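Local coordinates for Lmo2241 protein (Listeria monocytogenes, PDB 4HAM) that probably binds DNA as a transcription regulator of the GntR family, through a winged helix-turn-helix domain, at residues K22-V27 with E63-I68; E36-I41 with K57-L62. All coordinates share one frame; numbering follows the deposited sequence.

From the N terminus, helix 15-29 comes first and offers residues 22-27 to contact 1. The chain then runs through strand 37-38, helix 41-48 and helix 52-64, and contact 1 closes this long loop when residues 63-68 return to the first helix. Contact 2 is nested inside it: residues 36-41, leading into helix 41-48, meet residues 57-62 of helix 52-64. The two contacts share that helix, their centres about 8 Å apart, with Ile-68 of contact 1 packing on Tyr-59 and Leu-62. Together they tie the first helix, the helix-turn-helix and the start of the wing into one domain.

Contact 1 (K22-V27 with E63-I68); sequences KIKEQV and ERQEVI
Lys-24 and Gln-65 reach for each other between helix 15-29 and the turn after helix 52-64, their side chains crossing at about a right angle. In the conformer described, one of two modelled for Lys-24, the chain starts out extended, with CG anti to the backbone N (chi1 -171°), then bends at chi3 (-67°) and brings NZ to Gln-65. Here Lys-24 NZ donates to Gln-65 OE1 at 2.7 Å, lying in the carbonyl plane on a lone pair, with a C=O...N angle of 143°. The amide is held from its other end too, since Gln-65 NE2 bonds to Glu-61. Lys-24 NZ also forms a salt bridge with Asp-104 of the second subunit, so in this conformer the ammonium also reaches the dimer partner of the winged helix-turn-helix domain. The turn is a Schellman motif: Glu-66 leaves the helix with positive phi, and Val-67 follows, its side chain directed at the first helix. There Val-67 CG1 meets Val-27 CG2 at 4.2 Å, the two branched side chains meeting at a slant, and lies 4.4 Å from Ile-23 CG2. Leu-62 packs against both Ile-23 and Val-67, while Tyr-107 of the second subunit packs on Lys-24, Val-27 and Val-67.

Contact 2 (E36-I41 with K57-L62); sequences EKILSI and KAYQEL
The helix-turn-helix of this GntR-type domain is made by helices 41-48 and 52-64, and here the second of them is pinned to the segment that leads into the first. Tyr-59 does most of the work. Its CG lies beside the backbone N and anti to the carbonyl carbon (chi1 -85°), which sends the ring from the helix toward residues 38-41. At the far end Tyr-59 OH donates to Leu-39 O at 2.6 Å. This acceptor sits at the ring edge, near the ring plane, but the hydroxyl is tilted 31° from the carbonyl plane, with a C=O...O angle of 139°. Ile-38 comes from the opposite direction and sets CD1 3.6 Å from Tyr-59 OH and 3.8 Å from CZ. Ile-41 instead slides past the ring, its CG1 lying obliquely 3.6 Å from Tyr-59 CD1. The hydroxyl end is thus gripped by one bond and packed by one isoleucine, with the second isoleucine nearer the ring's root. Thr-76 of strand 75-78 and Phe-44 of helix 41-48 also pack on Tyr-59. Ser-40, just before Ile-41, is the N-cap of helix 41-48. Tyr-59 thereby joins the short strand, the helix start it leads to and the later helix, an arrangement that belongs to the winged helix-turn-helix fold.

Contact 1 (K22-V27 with E63-I68)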
loop_
_atom_site.group_PDB
_atom_site.type_symbol
_atom_site.label_atom_id
_atom_site.label_comp_id
_atom_site.label_asym_id
_atom_site.label_seq_id
_atom_site.Cartn_x
_atom_site.Cartn_y
_atom_site.Cartn_z
ATOM N N LYS A 22 -8.864 3.743 11.347
ATOM C CA LYS A 22 -8.807 4.354 12.670
ATOM C C LYS A 22 -9.322 3.406 13.759
ATOM O O LYS A 22 -8.735 3.315 14.838
ATOM C CB LYS A 22 -9.588 5.666 12.689
ATOM C CG LYS A 22 -8.860 6.793 11.986
ATOM C CD LYS A 22 -7.731 7.362 12.863
ATOM C CE LYS A 22 -7.071 8.546 12.179
ATOM N NZ LYS A 22 -6.051 9.221 13.034
ATOM N N ILE A 23 -10.404 2.695 13.463
ATOM C CA ILE A 23 -10.927 1.700 14.391
ATOM C C ILE A 23 -9.898 0.599 14.635
ATOM O O ILE A 23 -9.649 0.217 15.782
ATOM C CB ILE A 23 -12.252 1.101 13.905
ATOM C CG1 ILE A 23 -13.342 2.167 13.892
ATOM C CG2 ILE A 23 -12.666 -0.078 14.804
ATOM C CD1 ILE A 23 -13.538 2.812 15.220
ATOM N N LYS A 24 -9.299 0.105 13.555
ATOM C CA LYS A 24 -8.244 -0.904 13.652
ATOM C C LYS A 24 -7.075 -0.424 14.529
ATOM O O LYS A 24 -6.588 -1.156 15.397
ATOM C CB LYS A 24 -7.736 -1.253 12.246
ATOM C CG LYS A 24 -6.786 -2.432 12.200
ATOM C CD LYS A 24 -6.236 -2.697 10.794
ATOM C CE LYS A 24 -7.315 -3.171 9.823
ATOM N NZ LYS A 24 -6.759 -3.569 8.489
ATOM N N GLU A 25 -6.628 0.804 14.288
ATOM C CA GLU A 25 -5.521 1.403 15.045
ATOM C C GLU A 25 -5.870 1.552 16.524
ATOM O O GLU A 25 -5.032 1.342 17.399
ATOM C CB GLU A 25 -5.147 2.779 14.458
ATOM C CG GLU A 25 -3.809 3.319 14.976
ATOM C CD GLU A 25 -3.536 4.747 14.521
ATOM O OE1 GLU A 25 -4.310 5.276 13.690
ATOM O OE2 GLU A 25 -2.540 5.331 14.985
ATOM N N GLN A 26 -7.109 1.921 16.808
ATOM C CA GLN A 26 -7.542 2.036 18.204
ATOM C C GLN A 26 -7.567 0.686 18.912
ATOM O O GLN A 26 -7.299 0.605 20.111
ATOM C CB GLN A 26 -8.902 2.707 18.297
ATOM C CG GLN A 26 -8.836 4.193 18.040
ATOM C CD GLN A 26 -10.174 4.848 18.164
ATOM O OE1 GLN A 26 -11.144 4.227 18.609
ATOM N NE2 GLN A 26 -10.248 6.107 17.765
ATOM N N VAL A 27 -7.890 -0.372 18.174
ATOM C CA VAL A 27 -7.779 -1.711 18.726
ATOM C C VAL A 27 -6.317 -2.020 19.007
ATOM O O VAL A 27 -5.982 -2.496 20.094
ATOM C CB VAL A 27 -8.391 -2.794 17.800
ATOM C CG1 VAL A 27 -8.073 -4.185 18.320
ATOM C CG2 VAL A 27 -9.887 -2.594 17.670
ATOM N N GLU A 63 -16.196 -5.789 9.793
ATOM C CA GLU A 63 -16.687 -7.133 10.115
ATOM C C GLU A 63 -16.094 -8.182 9.177
ATOM O O GLU A 63 -15.797 -9.303 9.588
ATOM C CB GLU A 63 -18.219 -7.187 10.085
ATOM C CG GLU A 63 -18.789 -8.506 10.610
ATOM C CD GLU A 63 -20.145 -8.363 11.313
ATOM O OE1 GLU A 63 -20.803 -7.309 11.173
ATOM O OE2 GLU A 63 -20.554 -9.314 12.015
ATOM N N ARG A 64 -15.917 -7.817 7.914
ATOM C CA ARG A 64 -15.284 -8.709 6.956
ATOM C C ARG A 64 -13.879 -9.082 7.427
ATOM O O ARG A 64 -13.467 -10.242 7.342
ATOM C CB ARG A 64 -15.221 -8.038 5.589
ATOM C CG ARG A 64 -14.551 -8.853 4.523
ATOM C CD ARG A 64 -14.297 -7.996 3.297
ATOM N NE ARG A 64 -13.544 -8.697 2.264
ATOM C CZ ARG A 64 -13.007 -8.099 1.205
ATOM N NH1 ARG A 64 -13.135 -6.788 1.054
ATOM N NH2 ARG A 64 -12.339 -8.806 0.303
ATOM N N GLN A 65 -13.150 -8.093 7.937
ATOM C CA GLN A 65 -11.778 -8.299 8.391
ATOM C C GLN A 65 -11.746 -8.892 9.789
ATOM O O GLN A 65 -10.669 -9.126 10.338
ATOM C CB GLN A 65 -10.984 -6.981 8.350
ATOM C CG GLN A 65 -10.720 -6.466 6.946
ATOM C CD GLN A 65 -9.776 -5.271 6.920
ATOM O OE1 GLN A 65 -8.823 -5.193 7.698
ATOM N NE2 GLN A 65 -10.042 -4.334 6.029
ATOM N N GLU A 66 -12.933 -9.113 10.361
ATOM C CA GLU A 66 -13.103 -9.679 11.700
ATOM C C GLU A 66 -12.542 -8.795 12.816
ATOM O O GLU A 66 -12.080 -9.276 13.842
ATOM C CB GLU A 66 -12.572 -11.122 11.771
ATOM C CG GLU A 66 -13.220 -12.022 10.720
ATOM C CD GLU A 66 -13.038 -13.505 10.995
ATOM O OE1 GLU A 66 -12.210 -13.873 11.857
ATOM O OE2 GLU A 66 -13.739 -14.307 10.348
ATOM N N VAL A 67 -12.622 -7.487 12.618
ATOM C CA VAL A 67 -12.218 -6.546 13.648
ATOM C C VAL A 67 -13.375 -6.322 14.612
ATOM O O VAL A 67 -13.173 -6.167 15.813
ATOM C CB VAL A 67 -11.806 -5.199 13.024
ATOM C CG1 VAL A 67 -11.319 -4.225 14.100
ATOM C CG2 VAL A 67 -10.725 -5.413 11.975
ATOM N N ILE A 68 -14.591 -6.285 14.068
ATOM C CA ILE A 68 -15.796 -6.105 14.873
ATOM C C ILE A 68 -16.796 -7.223 14.588
ATOM O O ILE A 68 -16.651 -7.971 13.619
ATOM C CB ILE A 68 -16.480 -4.738 14.605
ATOM C CG1 ILE A 68 -17.053 -4.676 13.183
ATOM C CG2 ILE A 68 -15.514 -3.571 14.862
ATOM C CD1 ILE A 68 -17.770 -3.350 12.856
#

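Contact 2 (E36-I41 with K57-L62)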
loop_
_atom_site.group_PDB
_atom_site.type_symbol
_atom_site.label_atom_id
_atom_site.label_comp_id
_atom_site.label_asym_id
_atom_site.label_seq_id
_atom_site.Cartn_x
_atom_site.Cartn_y
_atom_site.Cartn_z
ATOM N N GLU A 36 -15.565 -4.912 23.651
ATOM C CA GLU A 36 -16.085 -3.579 23.933
ATOM C C GLU A 36 -17.198 -3.180 22.952
ATOM O O GLU A 36 -17.090 -3.406 21.754
ATOM C CB GLU A 36 -14.951 -2.552 23.903
ATOM C CG GLU A 36 -15.381 -1.139 24.169
ATOM C CD GLU A 36 -14.195 -0.233 24.466
ATOM O OE1 GLU A 36 -13.060 -0.746 24.595
ATOM O OE2 GLU A 36 -14.393 0.992 24.562
ATOM N N LYS A 37 -18.268 -2.591 23.468
ATOM C CA LYS A 37 -19.373 -2.174 22.607
ATOM C C LYS A 37 -19.029 -0.830 21.982
ATOM O O LYS A 37 -18.663 0.097 22.698
ATOM C CB LYS A 37 -20.661 -2.050 23.428
ATOM C CG LYS A 37 -21.882 -1.620 22.621
ATOM C CD LYS A 37 -23.161 -1.704 23.464
ATOM C CE LYS A 37 -24.381 -1.327 22.642
ATOM N NZ LYS A 37 -25.661 -1.592 23.359
ATOM N N ILE A 38 -19.128 -0.726 20.658
ATOM C CA ILE A 38 -18.883 0.547 19.998
ATOM C C ILE A 38 -20.207 1.173 19.557
ATOM O O ILE A 38 -21.276 0.593 19.736
ATOM C CB ILE A 38 -17.908 0.425 18.800
ATOM C CG1 ILE A 38 -18.485 -0.473 17.707
ATOM C CG2 ILE A 38 -16.559 -0.124 19.270
ATOM C CD1 ILE A 38 -17.566 -0.608 16.477
ATOM N N LEU A 39 -20.131 2.374 19.003
ATOM C CA LEU A 39 -21.331 3.066 18.572
ATOM C C LEU A 39 -22.021 2.337 17.440
ATOM O O LEU A 39 -21.374 1.724 16.588
ATOM C CB LEU A 39 -20.988 4.482 18.111
ATOM C CG LEU A 39 -20.479 5.437 19.180
ATOM C CD1 LEU A 39 -20.223 6.793 18.538
ATOM C CD2 LEU A 39 -21.485 5.549 20.326
ATOM N N SER A 40 -23.344 2.412 17.421
ATOM C CA SER A 40 -24.079 1.848 16.321
ATOM C C SER A 40 -23.767 2.696 15.097
ATOM O O SER A 40 -23.262 3.817 15.221
ATOM C CB SER A 40 -25.578 1.888 16.605
ATOM O OG SER A 40 -26.042 3.234 16.569
ATOM N N ILE A 41 -24.073 2.159 13.921
ATOM C CA ILE A 41 -23.864 2.879 12.673
ATOM C C ILE A 41 -24.506 4.258 12.723
ATOM O O ILE A 41 -23.859 5.244 12.407
ATOM C CB ILE A 41 -24.410 2.087 11.475
ATOM C CG1 ILE A 41 -23.544 0.850 11.244
ATOM C CG2 ILE A 41 -24.440 2.956 10.230
ATOM C CD1 ILE A 41 -24.070 -0.044 10.149
ATOM N N LYS A 57 -20.703 1.133 5.348
ATOM C CA LYS A 57 -19.690 0.542 4.483
ATOM C C LYS A 57 -18.417 0.205 5.277
ATOM O O LYS A 57 -17.821 -0.862 5.109
ATOM C CB LYS A 57 -19.396 1.514 3.344
ATOM C CG LYS A 57 -18.528 0.978 2.227
ATOM C CD LYS A 57 -18.668 1.868 0.988
ATOM C CE LYS A 57 -17.501 1.669 0.024
ATOM N NZ LYS A 57 -17.050 0.251 0.025
ATOM N N ALA A 58 -18.014 1.122 6.155
ATOM C CA ALA A 58 -16.859 0.910 7.009
ATOM C C ALA A 58 -17.075 -0.246 7.982
ATOM O O ALA A 58 -16.190 -1.075 8.174
ATOM C CB ALA A 58 -16.535 2.199 7.792
ATOM N N TYR A 59 -18.242 -0.286 8.606
ATOM C CA TYR A 59 -18.541 -1.373 9.546
ATOM C C TYR A 59 -18.606 -2.730 8.852
ATOM O O TYR A 59 -18.202 -3.749 9.422
ATOM C CB TYR A 59 -19.855 -1.103 10.285
ATOM C CG TYR A 59 -19.708 -0.228 11.530
ATOM C CD1 TYR A 59 -20.534 -0.425 12.629
ATOM C CD2 TYR A 59 -18.757 0.790 11.594
ATOM C CE1 TYR A 59 -20.426 0.358 13.763
ATOM C CE2 TYR A 59 -18.638 1.590 12.734
ATOM C CZ TYR A 59 -19.482 1.359 13.816
ATOM O OH TYR A 59 -19.390 2.122 14.960
ATOM N N GLN A 60 -19.148 -2.759 7.640
ATOM C CA GLN A 60 -19.151 -4.001 6.854
ATOM C C GLN A 60 -17.730 -4.487 6.572
ATOM O O GLN A 60 -17.435 -5.687 6.644
ATOM C CB GLN A 60 -19.892 -3.815 5.529
ATOM C CG GLN A 60 -21.386 -3.701 5.675
ATOM C CD GLN A 60 -22.095 -3.592 4.336
ATOM O OE1 GLN A 60 -21.549 -3.971 3.298
ATOM N NE2 GLN A 60 -23.314 -3.059 4.352
ATOM N N GLU A 61 -16.850 -3.551 6.244
ATOM C CA GLU A 61 -15.460 -3.892 5.961
ATOM C C GLU A 61 -14.730 -4.329 7.239
ATOM O O GLU A 61 -13.961 -5.297 7.228
ATOM C CB GLU A 61 -14.741 -2.725 5.277
ATOM C CG GLU A 61 -13.273 -2.999 4.960
ATOM C CD GLU A 61 -13.076 -4.197 4.032
ATOM O OE1 GLU A 61 -13.981 -4.496 3.208
ATOM O OE2 GLU A 61 -12.005 -4.841 4.123
ATOM N N LEU A 62 -15.003 -3.637 8.341
ATOM C CA LEU A 62 -14.470 -4.043 9.639
ATOM C C LEU A 62 -14.937 -5.455 10.046
ATOM O O LEU A 62 -14.161 -6.228 10.585
ATOM C CB LEU A 62 -14.848 -3.035 10.723
ATOM C CG LEU A 62 -14.028 -1.744 10.694
ATOM C CD1 LEU A 62 -14.736 -0.646 11.473
ATOM C CD2 LEU A 62 -12.646 -2.021 11.273
#